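Local coordinates for transcriptional activator PlcR protein (Bacillus thuringiensis, PDB 3U3W) that activates transcription as a quorum-sensing virulence regulator, binding DNA through a helix-turn-helix domain when complexed with the signal peptide PapR7, at residues A[5-19]-A[56-70]. Sequence-based numbering, arbitrary orientation.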
ATOM      1  N   LYS A   5      22.580   2.035 -16.838  1.00 54.62           N
ATOM      2  CA  LYS A   5      22.113   1.819 -15.464  1.00 56.98           C
ATOM      3  C   LYS A   5      21.096   0.678 -15.380  1.00 58.02           C
ATOM      4  O   LYS A   5      21.199  -0.180 -14.496  1.00 52.60           O
ATOM      5  CB  LYS A   5      21.510   3.096 -14.862  1.00 65.65           C
ATOM      6  CG  LYS A   5      22.432   4.304 -14.811  1.00 56.53           C
ATOM      7  CD  LYS A   5      21.791   5.425 -13.994  1.00 63.75           C
ATOM      8  CE  LYS A   5      22.661   6.672 -13.971  1.00 67.43           C
ATOM      9  NZ  LYS A   5      22.871   7.226 -15.336  1.00 71.17           N
ATOM     10  N   LEU A   6      20.113   0.678 -16.288  1.00 46.55           N
ATOM     11  CA  LEU A   6      19.162  -0.436 -16.384  1.00 53.54           C
ATOM     12  C   LEU A   6      19.898  -1.760 -16.550  1.00 51.62           C
ATOM     13  O   LEU A   6      19.642  -2.716 -15.820  1.00 42.33           O
ATOM     14  CB  LEU A   6      18.188  -0.246 -17.554  1.00 51.25           C
ATOM     15  CG  LEU A   6      17.210  -1.401 -17.817  1.00 48.18           C
ATOM     16  CD1 LEU A   6      16.427  -1.750 -16.568  1.00 47.47           C
ATOM     17  CD2 LEU A   6      16.254  -1.080 -18.958  1.00 47.62           C
ATOM     18  N   GLY A   7      20.821  -1.791 -17.511  1.00 54.27           N
ATOM     19  CA  GLY A   7      21.598  -2.980 -17.813  1.00 42.20           C
ATOM     20  C   GLY A   7      22.228  -3.670 -16.617  1.00 50.13           C
ATOM     21  O   GLY A   7      22.030  -4.870 -16.418  1.00 41.84           O
ATOM     22  N   SER A   8      22.988  -2.926 -15.817  1.00 41.89           N
ATOM     23  CA  SER A   8      23.696  -3.537 -14.696  1.00 50.15           C
ATOM     24  C   SER A   8      22.790  -3.844 -13.504  1.00 37.32           C
ATOM     25  O   SER A   8      23.123  -4.667 -12.662  1.00 51.73           O
ATOM     26  CB  SER A   8      24.893  -2.688 -14.267  1.00 48.18           C
ATOM     27  OG  SER A   8      24.544  -1.321 -14.206  1.00 44.92           O
ATOM     28  N   GLU A   9      21.651  -3.173 -13.435  1.00 45.60           N
ATOM     29  CA  GLU A   9      20.627  -3.529 -12.467  1.00 51.52           C
ATOM     30  C   GLU A   9      20.044  -4.908 -12.803  1.00 51.34           C
ATOM     31  O   GLU A   9      19.819  -5.748 -11.925  1.00 48.39           O
ATOM     32  CB  GLU A   9      19.532  -2.461 -12.436  1.00 51.13           C
ATOM     33  CG  GLU A   9      18.506  -2.652 -11.327  1.00 57.78           C
ATOM     34  CD  GLU A   9      19.103  -2.501  -9.935  1.00 68.32           C
ATOM     35  OE1 GLU A   9      20.276  -2.074  -9.826  1.00 64.55           O
ATOM     36  OE2 GLU A   9      18.398  -2.810  -8.949  1.00 64.62           O
ATOM     37  N   ILE A  10      19.821  -5.152 -14.086  1.00 44.55           N
ATOM     38  CA  ILE A  10      19.372  -6.471 -14.520  1.00 43.80           C
ATOM     39  C   ILE A  10      20.434  -7.554 -14.279  1.00 47.80           C
ATOM     40  O   ILE A  10      20.110  -8.662 -13.851  1.00 52.39           O
ATOM     41  CB  ILE A  10      18.920  -6.456 -16.002  1.00 49.90           C
ATOM     42  CG1 ILE A  10      17.578  -5.719 -16.132  1.00 39.01           C
ATOM     43  CG2 ILE A  10      18.819  -7.873 -16.558  1.00 37.62           C
ATOM     44  CD1 ILE A  10      17.058  -5.627 -17.548  1.00 48.33           C
ATOM     45  N   LYS A  11      21.696  -7.225 -14.553  1.00 45.14           N
ATOM     46  CA  LYS A  11      22.810  -8.159 -14.374  1.00 42.95           C
ATOM     47  C   LYS A  11      23.061  -8.434 -12.895  1.00 51.99           C
ATOM     48  O   LYS A  11      23.317  -9.568 -12.491  1.00 51.16           O
ATOM     49  CB  LYS A  11      24.082  -7.591 -15.010  1.00 51.43           C
ATOM     50  CG  LYS A  11      25.374  -8.373 -14.714  1.00 57.70           C
ATOM     51  CD  LYS A  11      26.536  -7.792 -15.524  1.00 65.54           C
ATOM     52  CE  LYS A  11      27.801  -8.641 -15.445  1.00 65.46           C
ATOM     53  NZ  LYS A  11      28.645  -8.304 -14.266  1.00 68.55           N
ATOM     54  N   LYS A  12      22.992  -7.375 -12.099  1.00 46.79           N
ATOM     55  CA  LYS A  12      23.156  -7.463 -10.657  1.00 52.60           C
ATOM     56  C   LYS A  12      22.121  -8.404 -10.040  1.00 53.42           C
ATOM     57  O   LYS A  12      22.463  -9.264  -9.228  1.00 44.18           O
ATOM     58  CB  LYS A  12      23.068  -6.055 -10.046  1.00 53.40           C
ATOM     59  CG  LYS A  12      22.899  -5.985  -8.529  1.00 67.37           C
ATOM     60  CD  LYS A  12      23.289  -4.592  -8.016  1.00 83.59           C
ATOM     61  CE  LYS A  12      22.800  -4.326  -6.592  1.00 94.46           C
ATOM     62  NZ  LYS A  12      21.354  -3.939  -6.537  1.00 86.95           N
ATOM     63  N   ILE A  13      20.859  -8.245 -10.441  1.00 45.40           N
ATOM     64  CA  ILE A  13      19.772  -9.045  -9.885  1.00 52.08           C
ATOM     65  C   ILE A  13      19.765 -10.481 -10.429  1.00 50.88           C
ATOM     66  O   ILE A  13      19.365 -11.412  -9.729  1.00 59.01           O
ATOM     67  CB  ILE A  13      18.391  -8.369 -10.110  1.00 49.95           C
ATOM     68  CG1 ILE A  13      18.393  -6.954  -9.542  1.00 45.58           C
ATOM     69  CG2 ILE A  13      17.282  -9.184  -9.471  1.00 48.96           C
ATOM     70  CD1 ILE A  13      17.155  -6.169  -9.862  1.00 47.02           C
ATOM     71  N   ARG A  14      20.210 -10.656 -11.673  1.00 48.55           N
ATOM     72  CA  ARG A  14      20.342 -11.995 -12.248  1.00 53.71           C
ATOM     73  C   ARG A  14      21.430 -12.803 -11.552  1.00 54.34           C
ATOM     74  O   ARG A  14      21.249 -13.987 -11.304  1.00 50.99           O
ATOM     75  CB  ARG A  14      20.640 -11.946 -13.752  1.00 56.57           C
ATOM     76  CG  ARG A  14      21.051 -13.309 -14.313  1.00 55.54           C
ATOM     77  CD  ARG A  14      21.365 -13.286 -15.801  1.00 54.29           C
ATOM     78  NE  ARG A  14      22.477 -12.403 -16.143  1.00 52.96           N
ATOM     79  CZ  ARG A  14      23.761 -12.674 -15.916  1.00 60.87           C
ATOM     80  NH1 ARG A  14      24.697 -11.798 -16.279  1.00 42.45           N
ATOM     81  NH2 ARG A  14      24.113 -13.813 -15.325  1.00 53.10           N
ATOM     82  N   VAL A  15      22.563 -12.166 -11.257  1.00 50.41           N
ATOM     83  CA  VAL A  15      23.649 -12.840 -10.553  1.00 57.00           C
ATOM     84  C   VAL A  15      23.189 -13.166  -9.136  1.00 53.03           C
ATOM     85  O   VAL A  15      23.418 -14.261  -8.623  1.00 50.24           O
ATOM     86  CB  VAL A  15      24.933 -11.971 -10.497  1.00 54.32           C
ATOM     87  CG1 VAL A  15      26.013 -12.661  -9.674  1.00 57.20           C
ATOM     88  CG2 VAL A  15      25.443 -11.670 -11.895  1.00 49.29           C
ATOM     89  N   LEU A  16      22.521 -12.197  -8.518  1.00 52.36           N
ATOM     90  CA  LEU A  16      21.977 -12.351  -7.176  1.00 56.45           C
ATOM     91  C   LEU A  16      20.989 -13.516  -7.095  1.00 63.35           C
ATOM     92  O   LEU A  16      20.764 -14.079  -6.024  1.00 50.09           O
ATOM     93  CB  LEU A  16      21.281 -11.057  -6.768  1.00 55.50           C
ATOM     94  CG  LEU A  16      21.098 -10.755  -5.285  1.00 60.70           C
ATOM     95  CD1 LEU A  16      22.445 -10.523  -4.612  1.00 51.32           C
ATOM     96  CD2 LEU A  16      20.215  -9.532  -5.138  1.00 65.21           C
ATOM     97  N   ARG A  17      20.396 -13.866  -8.233  1.00 63.18           N
ATOM     98  CA  ARG A  17      19.427 -14.954  -8.287  1.00 56.03           C
ATOM     99  C   ARG A  17      20.065 -16.249  -8.760  1.00 56.66           C
ATOM    100  O   ARG A  17      19.400 -17.282  -8.831  1.00 60.94           O
ATOM    101  CB  ARG A  17      18.259 -14.597  -9.207  1.00 56.27           C
ATOM    102  CG  ARG A  17      17.407 -13.442  -8.719  1.00 65.63           C
ATOM    103  CD  ARG A  17      16.375 -13.863  -7.671  1.00 57.68           C
ATOM    104  NE  ARG A  17      15.448 -12.768  -7.391  1.00 53.86           N
ATOM    105  CZ  ARG A  17      15.630 -11.856  -6.438  1.00 60.13           C
ATOM    106  NH1 ARG A  17      16.703 -11.916  -5.653  1.00 49.43           N
ATOM    107  NH2 ARG A  17      14.736 -10.888  -6.267  1.00 45.60           N
ATOM    108  N   GLY A  18      21.350 -16.187  -9.101  1.00 56.28           N
ATOM    109  CA  GLY A  18      22.101 -17.372  -9.491  1.00 65.37           C
ATOM    110  C   GLY A  18      21.899 -17.873 -10.916  1.00 64.46           C
ATOM    111  O   GLY A  18      22.521 -18.855 -11.323  1.00 69.83           O
ATOM    112  N   LEU A  19      21.035 -17.198 -11.669  1.00 57.68           N
ATOM    113  CA  LEU A  19      20.786 -17.514 -13.073  1.00 58.22           C
ATOM    114  C   LEU A  19      21.880 -16.998 -14.007  1.00 63.67           C
ATOM    115  O   LEU A  19      22.506 -15.970 -13.744  1.00 62.99           O
ATOM    116  CB  LEU A  19      19.466 -16.890 -13.509  1.00 61.55           C
ATOM    117  CG  LEU A  19      18.178 -17.566 -13.056  1.00 69.37           C
ATOM    118  CD1 LEU A  19      18.300 -18.055 -11.626  1.00 76.20           C
ATOM    119  CD2 LEU A  19      17.006 -16.607 -13.220  1.00 58.89           C
ATOM    120  N   LEU A  56      12.701 -12.660 -12.557  1.00 50.47           N
ATOM    121  CA  LEU A  56      13.569 -12.151 -11.500  1.00 41.30           C
ATOM    122  C   LEU A  56      12.767 -11.706 -10.275  1.00 49.00           C
ATOM    123  O   LEU A  56      13.340 -11.355  -9.244  1.00 52.19           O
ATOM    124  CB  LEU A  56      14.423 -10.991 -12.010  1.00 47.94           C
ATOM    125  CG  LEU A  56      15.386 -11.223 -13.176  1.00 44.34           C
ATOM    126  CD1 LEU A  56      15.985  -9.902 -13.635  1.00 43.06           C
ATOM    127  CD2 LEU A  56      16.476 -12.189 -12.794  1.00 43.16           C
ATOM    128  N   GLN A  57      11.442 -11.736 -10.389  1.00 42.23           N
ATOM    129  CA  GLN A  57      10.557 -11.324  -9.299  1.00 51.28           C
ATOM    130  C   GLN A  57      10.828  -9.884  -8.890  1.00 49.76           C
ATOM    131  O   GLN A  57      11.114  -9.595  -7.737  1.00 50.62           O
ATOM    132  CB  GLN A  57      10.677 -12.264  -8.094  1.00 41.99           C
ATOM    133  CG  GLN A  57      10.275 -13.719  -8.401  1.00 59.64           C
ATOM    134  CD  GLN A  57      10.417 -14.661  -7.199  1.00 63.02           C
ATOM    135  OE1 GLN A  57      11.442 -15.328  -7.034  1.00 56.18           O
ATOM    136  NE2 GLN A  57       9.382 -14.719  -6.362  1.00 42.00           N
ATOM    137  N   ILE A  58      10.742  -8.982  -9.855  1.00 57.89           N
ATOM    138  CA  ILE A  58      10.970  -7.569  -9.599  1.00 51.52           C
ATOM    139  C   ILE A  58       9.797  -6.768 -10.146  1.00 48.33           C
ATOM    140  O   ILE A  58       9.449  -6.914 -11.320  1.00 40.72           O
ATOM    141  CB  ILE A  58      12.266  -7.091 -10.276  1.00 46.07           C
ATOM    142  CG1 ILE A  58      13.473  -7.892  -9.764  1.00 47.20           C
ATOM    143  CG2 ILE A  58      12.430  -5.577 -10.113  1.00 44.04           C
ATOM    144  CD1 ILE A  58      13.963  -7.511  -8.360  1.00 45.21           C
ATOM    145  N   PRO A  59       9.165  -5.939  -9.295  1.00 49.54           N
ATOM    146  CA  PRO A  59       8.126  -5.020  -9.771  1.00 52.47           C
ATOM    147  C   PRO A  59       8.673  -4.234 -10.949  1.00 49.29           C
ATOM    148  O   PRO A  59       9.790  -3.708 -10.900  1.00 49.19           O
ATOM    149  CB  PRO A  59       7.895  -4.092  -8.575  1.00 45.23           C
ATOM    150  CG  PRO A  59       8.297  -4.897  -7.400  1.00 60.30           C
ATOM    151  CD  PRO A  59       9.428  -5.780  -7.856  1.00 54.75           C
ATOM    152  N   ILE A  60       7.896  -4.173 -12.016  1.00 47.67           N
ATOM    153  CA  ILE A  60       8.386  -3.611 -13.264  1.00 51.75           C
ATOM    154  C   ILE A  60       8.763  -2.134 -13.129  1.00 47.88           C
ATOM    155  O   ILE A  60       9.645  -1.652 -13.834  1.00 42.57           O
ATOM    156  CB  ILE A  60       7.378  -3.838 -14.410  1.00 50.49           C
ATOM    157  CG1 ILE A  60       7.108  -5.343 -14.582  1.00 69.34           C
ATOM    158  CG2 ILE A  60       7.899  -3.264 -15.704  1.00 49.77           C
ATOM    159  CD1 ILE A  60       6.322  -6.015 -13.432  1.00 75.07           C
ATOM    160  N   ILE A  61       8.110  -1.421 -12.212  1.00 43.43           N
ATOM    161  CA  ILE A  61       8.374   0.013 -12.045  1.00 45.62           C
ATOM    162  C   ILE A  61       9.827   0.232 -11.617  1.00 49.05           C
ATOM    163  O   ILE A  61      10.406   1.296 -11.840  1.00 45.84           O
ATOM    164  CB  ILE A  61       7.370   0.689 -11.042  1.00 57.58           C
ATOM    165  CG1 ILE A  61       7.595   2.205 -10.953  1.00 40.33           C
ATOM    166  CG2 ILE A  61       7.450   0.054  -9.651  1.00 44.57           C
ATOM    167  CD1 ILE A  61       7.355   2.959 -12.242  1.00 48.68           C
ATOM    168  N   HIS A  62      10.419  -0.801 -11.025  1.00 51.32           N
ATOM    169  CA  HIS A  62      11.804  -0.724 -10.596  1.00 45.65           C
ATOM    170  C   HIS A  62      12.746  -0.442 -11.756  1.00 46.35           C
ATOM    171  O   HIS A  62      13.675   0.346 -11.634  1.00 44.83           O
ATOM    172  CB  HIS A  62      12.233  -2.006  -9.892  1.00 39.00           C
ATOM    173  CG  HIS A  62      13.652  -1.976  -9.420  1.00 53.11           C
ATOM    174  ND1 HIS A  62      14.136  -0.992  -8.585  1.00 54.21           N
ATOM    175  CD2 HIS A  62      14.697  -2.795  -9.680  1.00 52.58           C
ATOM    176  CE1 HIS A  62      15.414  -1.213  -8.340  1.00 53.05           C
ATOM    177  NE2 HIS A  62      15.779  -2.304  -8.989  1.00 60.90           N
ATOM    178  N   PHE A  63      12.521  -1.092 -12.884  1.00 41.61           N
ATOM    179  CA  PHE A  63      13.419  -0.897 -14.007  1.00 44.00           C
ATOM    180  C   PHE A  63      13.233   0.480 -14.624  1.00 48.45           C
ATOM    181  O   PHE A  63      14.171   1.071 -15.162  1.00 44.57           O
ATOM    182  CB  PHE A  63      13.254  -2.017 -15.023  1.00 44.86           C
ATOM    183  CG  PHE A  63      13.564  -3.361 -14.458  1.00 44.65           C
ATOM    184  CD1 PHE A  63      14.848  -3.664 -14.048  1.00 49.49           C
ATOM    185  CD2 PHE A  63      12.574  -4.309 -14.303  1.00 45.16           C
ATOM    186  CE1 PHE A  63      15.138  -4.896 -13.511  1.00 47.43           C
ATOM    187  CE2 PHE A  63      12.859  -5.543 -13.763  1.00 45.30           C
ATOM    188  CZ  PHE A  63      14.137  -5.836 -13.369  1.00 47.60           C
ATOM    189  N   TYR A  64      12.027   1.012 -14.517  1.00 46.87           N
ATOM    190  CA  TYR A  64      11.816   2.376 -14.955  1.00 49.54           C
ATOM    191  C   TYR A  64      12.458   3.380 -13.994  1.00 56.17           C
ATOM    192  O   TYR A  64      13.086   4.341 -14.435  1.00 55.75           O
ATOM    193  CB  TYR A  64      10.333   2.651 -15.165  1.00 51.57           C
ATOM    194  CG  TYR A  64       9.822   2.038 -16.446  1.00 62.23           C
ATOM    195  CD1 TYR A  64       9.820   2.765 -17.633  1.00 55.02           C
ATOM    196  CD2 TYR A  64       9.368   0.726 -16.477  1.00 50.85           C
ATOM    197  CE1 TYR A  64       9.365   2.206 -18.815  1.00 53.59           C
ATOM    198  CE2 TYR A  64       8.908   0.161 -17.655  1.00 64.13           C
ATOM    199  CZ  TYR A  64       8.911   0.906 -18.817  1.00 50.99           C
ATOM    200  OH  TYR A  64       8.456   0.347 -19.983  1.00 63.71           O
ATOM    201  N   GLU A  65      12.326   3.147 -12.691  1.00 44.29           N
ATOM    202  CA  GLU A  65      12.921   4.036 -11.701  1.00 44.82           C
ATOM    203  C   GLU A  65      14.413   4.250 -11.944  1.00 55.51           C
ATOM    204  O   GLU A  65      14.888   5.388 -11.996  1.00 48.64           O
ATOM    205  CB  GLU A  65      12.696   3.506 -10.284  1.00 46.70           C
ATOM    206  CG  GLU A  65      11.278   3.686  -9.788  1.00 53.59           C
ATOM    207  CD  GLU A  65      11.026   2.982  -8.466  1.00 71.56           C
ATOM    208  OE1 GLU A  65      11.773   2.029  -8.143  1.00 79.47           O
ATOM    209  OE2 GLU A  65      10.081   3.383  -7.745  1.00 77.00           O
ATOM    210  N   VAL A  66      15.151   3.156 -12.099  1.00 48.77           N
ATOM    211  CA  VAL A  66      16.595   3.247 -12.258  1.00 51.31           C
ATOM    212  C   VAL A  66      17.009   3.630 -13.673  1.00 47.36           C
ATOM    213  O   VAL A  66      18.194   3.744 -13.972  1.00 55.15           O
ATOM    214  CB  VAL A  66      17.270   1.941 -11.866  1.00 40.99           C
ATOM    215  CG1 VAL A  66      16.941   1.619 -10.417  1.00 50.49           C
ATOM    216  CG2 VAL A  66      16.810   0.824 -12.782  1.00 54.95           C
ATOM    217  N   LEU A  67      16.030   3.855 -14.539  1.00 50.93           N
ATOM    218  CA  LEU A  67      16.311   4.116 -15.949  1.00 56.02           C
ATOM    219  C   LEU A  67      17.185   5.349 -16.213  1.00 59.42           C
ATOM    220  O   LEU A  67      18.088   5.301 -17.044  1.00 71.64           O
ATOM    221  CB  LEU A  67      15.004   4.206 -16.749  1.00 51.96           C
ATOM    222  CG  LEU A  67      15.126   4.212 -18.274  1.00 56.98           C
ATOM    223  CD1 LEU A  67      15.642   2.875 -18.775  1.00 47.90           C
ATOM    224  CD2 LEU A  67      13.787   4.550 -18.905  1.00 54.26           C
ATOM    225  N   ILE A  68      16.924   6.451 -15.515  1.00 71.15           N
ATOM    226  CA  ILE A  68      17.570   7.723 -15.863  1.00 77.69           C
ATOM    227  C   ILE A  68      18.479   8.315 -14.776  1.00 75.32           C
ATOM    228  O   ILE A  68      19.636   8.662 -15.047  1.00 73.86           O
ATOM    229  CB  ILE A  68      16.533   8.791 -16.313  1.00 77.22           C
ATOM    230  CG1 ILE A  68      15.703   8.278 -17.501  1.00 65.48           C
ATOM    231  CG2 ILE A  68      17.230  10.118 -16.640  1.00 61.66           C
ATOM    232  CD1 ILE A  68      14.697   9.288 -18.040  1.00 61.41           C
ATOM    233  N   TYR A  69      17.960   8.431 -13.556  1.00 78.40           N
ATOM    234  CA  TYR A  69      18.720   9.046 -12.467  1.00 72.45           C
ATOM    235  C   TYR A  69      19.321   8.015 -11.508  1.00 68.65           C
ATOM    236  O   TYR A  69      18.869   6.867 -11.428  1.00 59.69           O
ATOM    237  CB  TYR A  69      17.872  10.093 -11.725  1.00 63.09           C
ATOM    238  CG  TYR A  69      17.204  11.082 -12.665  1.00 63.46           C
ATOM    239  CD1 TYR A  69      17.909  12.162 -13.186  1.00 60.17           C
ATOM    240  CD2 TYR A  69      15.872  10.921 -13.047  1.00 55.45           C
ATOM    241  CE1 TYR A  69      17.308  13.066 -14.063  1.00 52.04           C
ATOM    242  CE2 TYR A  69      15.262  11.819 -13.919  1.00 58.98           C
ATOM    243  CZ  TYR A  69      15.989  12.888 -14.426  1.00 61.04           C
ATOM    244  OH  TYR A  69      15.391  13.783 -15.288  1.00 54.89           O
ATOM    245  N   SER A  70      20.352   8.447 -10.789  1.00 71.25           N
ATOM    246  CA  SER A  70      21.165   7.555  -9.975  1.00 67.55           C
ATOM    247  C   SER A  70      20.719   7.506  -8.518  1.00 73.57           C
ATOM    248  O   SER A  70      19.934   8.349  -8.066  1.00 67.72           O
ATOM    249  CB  SER A  70      22.631   7.992 -10.038  1.00 57.27           C
ATOM    250  OG  SER A  70      23.109   7.993 -11.372  1.00 71.43           O
TER
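Helix 5-16 runs roughly antiparallel to the short helix 61-65, their axes 137° apart and 9.8 Å at closest approach, and the CA atoms of Leu6 and Leu67 come within 5.4 Å at one end. Phe63 receives Leu6 and Ile10. Leu6 CD1 lies 3.5 Å from Phe63 CD1, with the two side chains crossing at about a right angle, while Ile10 CG1 approaches Phe63 CE1 at 3.7 Å. Leu49 and Ala53 of helix 46-56 also touch Phe63, which ties this pair of helices to a third. One turn further on, Ile13 and Ile58 reach toward each other tip to tip, CD1 to CD1 at 3.8 Å.

One of two polar links is a histidine-carboxylate hydrogen bond: His62 NE2 donates to Glu9 OE2 over 2.7 Å, nearly straight at 160°. The oxygen sits at the ring edge, in the ring plane, but is met on its anti side and out of the carboxylate plane. A bend at chi2 (65°) in Glu9 brings OE2 to the NE2 edge of the ring, the carboxylate and ring planes being well tilted from each other. Near the other end, Arg17 NE donates to Leu56 O at 3.1 Å from above the carbonyl plane, and NH2 adds a weak second bond to the same oxygen. This arginine thus meets the backbone where the chain leaves helix 46-56 through a Schellman motif at Gln57. The tip of the Leu56 side chain reaches helix 5-16, CD2 lying 3.9 Å from Arg14 CA; the Arg14 guanidinium instead pairs with Glu38 and a DNA phosphate. The arrangement is that of a compact all-helical, XRE-type helix-turn-helix domain, whose first helix is packed against the chain's return through 56-70, close to the DNA backbone.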